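Local coordinates for protein DNA photolyase (Agrobacterium tumefaciens, PDB 4U63) that uses light absorbed by its FAD and a methenyltetrahydrofolate antenna to repair cyclobutane pyrimidine dimers in DNA, as a class III photolyase, at residues E442-F455 against L462-P476. Numbering follows the deposited sequence. Where two conformers were deposited one is given.
Sequences ELEKLERKYIHKPF and LKKAGVELGKTYPLP. With SO4 (sulfate ion), chain K.
Leu443 packs against Tyr473 and Val467 in an apolar patch joining the two segments. This is structural packing in the C-terminal part of the fold, within the FAD-binding family region. Glu442, just before Leu443, meets the other segment from CB to OE2. Glu442 CB lies 3.7 Å from Thr472 CG2. Glu442 CG is 3.5 Å from Thr472 O, and Glu442 CD is 4.0 Å from the same oxygen. CG sits between the backbone N and the carbonyl carbon (chi1 61°), and a bend at chi2 turns the carboxylate toward the rim of the Tyr473 ring. Glu442 OE2 lies at the ring edge, near its plane, 3.9 Å from Tyr473 CD1. Glu442 OE2 accepts a hydrogen bond from water 1, which also donates one to Thr472 O. Glu442 OE2 also forms a salt bridge with Arg352 of helix 345-357.

Leu443 CD1 makes a CH-pi contact over the ring centre of Tyr473, 4.0 Å from the centroid and 5° off the normal. Pro454 CG touches the ring at CE2. Leu446 CD2 meets Ala465 CB at 3.7 Å, beside the Schellman motif that ends helix 459-465. Water 2 ties Glu442 O, Lys445 N and Ala465 O together.

Direct contacts are thus largely apolar, while two waters bridge polar atoms and Arg352 and water 1 grip Glu442 OE2.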
# COMPACT_ATOMS: atom_id res chain seq x y z
N GLU A 442 17.26 21.79 -8.77
CA GLU A 442 18.54 22.24 -9.32
C GLU A 442 18.61 22.20 -10.86
O GLU A 442 19.46 22.85 -11.45
CB GLU A 442 19.71 21.44 -8.74
CG GLU A 442 19.67 19.95 -9.01
CD GLU A 442 19.01 19.17 -7.90
OE1 GLU A 442 17.88 19.53 -7.50
OE2 GLU A 442 19.62 18.18 -7.44
N LEU A 443 17.73 21.42 -11.50
CA LEU A 443 17.61 21.41 -12.96
C LEU A 443 16.51 22.37 -13.52
O LEU A 443 16.28 22.38 -14.72
CB LEU A 443 17.35 19.97 -13.44
CG LEU A 443 18.42 18.96 -13.03
CD1 LEU A 443 18.07 17.57 -13.53
CD2 LEU A 443 19.80 19.38 -13.53
N GLU A 444 15.88 23.16 -12.65
CA GLU A 444 14.76 24.06 -13.01
C GLU A 444 14.95 24.86 -14.30
O GLU A 444 14.01 25.00 -15.09
CB GLU A 444 14.48 25.02 -11.83
CG GLU A 444 13.58 26.23 -12.13
CD GLU A 444 12.17 25.86 -12.54
OE1 GLU A 444 11.60 24.91 -11.96
OE2 GLU A 444 11.62 26.52 -13.44
N LYS A 445 16.15 25.40 -14.50
CA LYS A 445 16.40 26.31 -15.63
C LYS A 445 16.71 25.64 -16.96
O LYS A 445 16.74 26.31 -17.98
CB LYS A 445 17.49 27.31 -15.27
CG LYS A 445 17.16 28.11 -14.02
CD LYS A 445 17.84 29.47 -14.02
CE LYS A 445 17.50 30.25 -12.76
NZ LYS A 445 17.62 31.71 -12.97
N LEU A 446 16.95 24.32 -16.95
CA LEU A 446 17.19 23.60 -18.20
C LEU A 446 15.94 23.56 -19.05
O LEU A 446 14.83 23.41 -18.54
CB LEU A 446 17.65 22.17 -17.96
CG LEU A 446 19.10 21.89 -17.61
CD1 LEU A 446 19.27 20.39 -17.46
CD2 LEU A 446 20.08 22.45 -18.65
N GLU A 447 16.14 23.69 -20.36
CA GLU A 447 15.07 23.60 -21.34
C GLU A 447 14.68 22.15 -21.49
O GLU A 447 15.47 21.26 -21.15
CB GLU A 447 15.54 24.16 -22.68
CG GLU A 447 15.88 25.64 -22.64
CD GLU A 447 16.65 26.11 -23.87
OE1 GLU A 447 17.10 25.26 -24.68
OE2 GLU A 447 16.82 27.34 -24.02
N ARG A 448 13.47 21.89 -22.03
CA ARG A 448 12.98 20.51 -22.14
C ARG A 448 13.88 19.62 -22.99
O ARG A 448 13.92 18.41 -22.77
CB ARG A 448 11.53 20.45 -22.64
CG ARG A 448 11.31 20.86 -24.09
CD ARG A 448 9.87 20.58 -24.50
NE ARG A 448 9.59 19.14 -24.60
CZ ARG A 448 8.38 18.60 -24.79
NH1 ARG A 448 8.24 17.28 -24.86
NH2 ARG A 448 7.30 19.37 -24.88
N LYS A 449 14.58 20.21 -23.96
CA LYS A 449 15.55 19.47 -24.79
C LYS A 449 16.58 18.68 -23.97
O LYS A 449 17.01 17.61 -24.39
CB LYS A 449 16.32 20.42 -25.73
N TYR A 450 16.96 19.21 -22.81
CA TYR A 450 17.99 18.59 -21.97
C TYR A 450 17.56 18.20 -20.55
O TYR A 450 18.34 17.59 -19.83
CB TYR A 450 19.19 19.52 -21.87
CG TYR A 450 19.75 19.91 -23.21
CD1 TYR A 450 20.25 18.94 -24.08
CD2 TYR A 450 19.79 21.25 -23.62
CE1 TYR A 450 20.77 19.29 -25.32
CE2 TYR A 450 20.31 21.60 -24.86
CZ TYR A 450 20.80 20.62 -25.70
OH TYR A 450 21.32 20.96 -26.93
N ILE A 451 16.33 18.52 -20.15
CA ILE A 451 15.88 18.26 -18.77
C ILE A 451 16.01 16.79 -18.35
O ILE A 451 16.31 16.51 -17.19
CB ILE A 451 14.43 18.79 -18.54
CG1 ILE A 451 14.05 18.77 -17.04
CG2 ILE A 451 13.41 17.99 -19.33
CD1 ILE A 451 14.86 19.71 -16.17
N HIS A 452 15.80 15.85 -19.28
CA HIS A 452 15.92 14.41 -18.97
C HIS A 452 17.28 13.82 -19.27
O HIS A 452 17.53 12.65 -18.96
CB HIS A 452 14.84 13.62 -19.71
CG HIS A 452 13.47 13.90 -19.19
ND1 HIS A 452 13.04 13.43 -17.97
CD2 HIS A 452 12.44 14.61 -19.70
CE1 HIS A 452 11.80 13.83 -17.76
NE2 HIS A 452 11.42 14.56 -18.80
N LYS A 453 18.16 14.61 -19.88
CA LYS A 453 19.51 14.18 -20.22
C LYS A 453 20.48 15.37 -20.10
O LYS A 453 21.09 15.78 -21.08
CB LYS A 453 19.52 13.57 -21.63
CG LYS A 453 18.86 14.40 -22.74
CD LYS A 453 18.65 13.56 -23.99
CE LYS A 453 18.35 14.41 -25.22
NZ LYS A 453 17.05 15.12 -25.11
N PRO A 454 20.65 15.91 -18.87
CA PRO A 454 21.53 17.07 -18.69
C PRO A 454 22.99 16.79 -19.11
O PRO A 454 23.72 17.71 -19.49
CB PRO A 454 21.43 17.38 -17.19
CG PRO A 454 20.91 16.13 -16.56
CD PRO A 454 20.08 15.43 -17.59
N PHE A 455 23.39 15.52 -19.04
CA PHE A 455 24.73 15.06 -19.46
C PHE A 455 24.99 15.12 -20.98
O PHE A 455 26.13 14.99 -21.39
CB PHE A 455 24.99 13.63 -18.95
CG PHE A 455 23.91 12.65 -19.30
CD1 PHE A 455 23.95 11.96 -20.50
CD2 PHE A 455 22.85 12.43 -18.43
CE1 PHE A 455 22.95 11.05 -20.82
CE2 PHE A 455 21.85 11.53 -18.75
CZ PHE A 455 21.90 10.84 -19.94
N LEU A 462 24.37 24.44 -19.94
CA LEU A 462 24.57 24.09 -18.54
C LEU A 462 24.98 25.31 -17.73
O LEU A 462 24.47 25.53 -16.63
CB LEU A 462 25.64 23.00 -18.39
CG LEU A 462 25.26 21.60 -18.91
CD1 LEU A 462 26.49 20.72 -18.99
CD2 LEU A 462 24.21 20.96 -18.02
N LYS A 463 25.89 26.10 -18.29
CA LYS A 463 26.32 27.35 -17.67
C LYS A 463 25.14 28.30 -17.46
O LYS A 463 24.93 28.79 -16.35
CB LYS A 463 27.39 28.03 -18.54
N LYS A 464 24.36 28.52 -18.51
CA LYS A 464 23.18 29.40 -18.46
C LYS A 464 22.12 28.93 -17.44
O LYS A 464 21.46 29.75 -16.80
CB LYS A 464 22.55 29.53 -19.85
CG LYS A 464 21.33 30.45 -19.90
CD LYS A 464 20.83 30.65 -21.32
CE LYS A 464 19.55 31.47 -21.32
NZ LYS A 464 19.02 31.70 -22.69
N ALA A 465 21.96 27.61 -17.32
CA ALA A 465 21.00 27.02 -16.37
C ALA A 465 21.52 26.89 -14.93
O ALA A 465 20.77 26.52 -14.03
CB ALA A 465 20.55 25.65 -16.88
N GLY A 466 22.81 27.19 -14.72
CA GLY A 466 23.41 27.12 -13.39
C GLY A 466 23.62 25.69 -12.92
O GLY A 466 23.53 25.40 -11.72
N VAL A 467 23.89 24.79 -13.87
CA VAL A 467 24.10 23.37 -13.59
C VAL A 467 25.56 23.01 -13.85
O VAL A 467 26.05 23.14 -14.96
CB VAL A 467 23.21 22.47 -14.47
CG1 VAL A 467 23.48 20.99 -14.17
CG2 VAL A 467 21.74 22.79 -14.26
N GLU A 468 26.24 22.56 -12.80
CA GLU A 468 27.56 21.98 -12.93
C GLU A 468 27.45 20.49 -12.63
O GLU A 468 27.19 20.09 -11.49
CB GLU A 468 28.52 22.65 -11.95
CG GLU A 468 29.96 22.20 -12.08
CD GLU A 468 30.90 23.01 -11.20
OE1 GLU A 468 30.45 24.00 -10.58
OE2 GLU A 468 32.09 22.65 -11.14
N LEU A 469 27.63 19.66 -13.66
CA LEU A 469 27.53 18.21 -13.48
C LEU A 469 28.68 17.73 -12.60
O LEU A 469 29.83 18.11 -12.83
CB LEU A 469 27.53 17.48 -14.82
CG LEU A 469 26.31 17.79 -15.69
CD1 LEU A 469 26.47 17.14 -17.06
CD2 LEU A 469 25.02 17.33 -15.02
N GLY A 470 28.36 16.91 -11.60
CA GLY A 470 29.32 16.48 -10.60
C GLY A 470 29.33 17.32 -9.32
O GLY A 470 30.03 16.97 -8.37
N LYS A 471 28.56 18.41 -9.29
CA LYS A 471 28.46 19.29 -8.11
C LYS A 471 26.99 19.56 -7.81
O LYS A 471 26.45 19.10 -6.80
CB LYS A 471 29.19 20.61 -8.35
N THR A 472 26.36 20.30 -8.71
CA THR A 472 24.94 20.64 -8.66
C THR A 472 24.04 19.42 -8.82
O THR A 472 23.01 19.30 -8.14
CB THR A 472 24.63 21.60 -9.82
OG1 THR A 472 25.53 22.71 -9.76
CG2 THR A 472 23.20 22.10 -9.79
N TYR A 473 24.42 18.55 -9.74
CA TYR A 473 23.67 17.35 -10.07
C TYR A 473 24.67 16.29 -10.60
O TYR A 473 25.60 16.64 -11.32
CB TYR A 473 22.58 17.67 -11.11
CG TYR A 473 21.70 16.50 -11.44
CD1 TYR A 473 20.75 16.05 -10.53
CD2 TYR A 473 21.82 15.82 -12.65
CE1 TYR A 473 19.94 14.96 -10.80
CE2 TYR A 473 21.01 14.73 -12.95
CZ TYR A 473 20.07 14.30 -12.02
OH TYR A 473 19.27 13.23 -12.27
N PRO A 474 24.49 15.00 -10.22
CA PRO A 474 25.52 14.03 -10.62
C PRO A 474 25.47 13.62 -12.09
O PRO A 474 24.44 13.75 -12.73
CB PRO A 474 25.24 12.83 -9.71
CG PRO A 474 23.81 12.95 -9.35
CD PRO A 474 23.48 14.41 -9.33
N LEU A 475 26.61 13.15 -12.60
CA LEU A 475 26.66 12.51 -13.92
C LEU A 475 25.98 11.16 -13.80
O LEU A 475 25.87 10.63 -12.69
CB LEU A 475 28.10 12.31 -14.39
CG LEU A 475 28.86 13.55 -14.83
CD1 LEU A 475 30.33 13.21 -14.99
CD2 LEU A 475 28.30 14.09 -16.13
N PRO A 476 25.54 10.58 -14.94
CA PRO A 476 24.93 9.26 -14.87
C PRO A 476 25.85 8.27 -14.21
O PRO A 476 27.03 8.21 -14.55
CB PRO A 476 24.72 8.89 -16.34
CG PRO A 476 24.60 10.19 -17.02
CD PRO A 476 25.58 11.09 -16.32
S SO4 K . 4.39 16.59 -24.63
O1 SO4 K . 2.93 16.66 -24.41
O2 SO4 K . 5.07 17.41 -23.60
O3 SO4 K . 4.83 15.19 -24.50
O4 SO4 K . 4.72 17.09 -25.97
O HOH W 1 21.66 16.65 -6.85
O HOH W 2 18.67 24.78 -13.33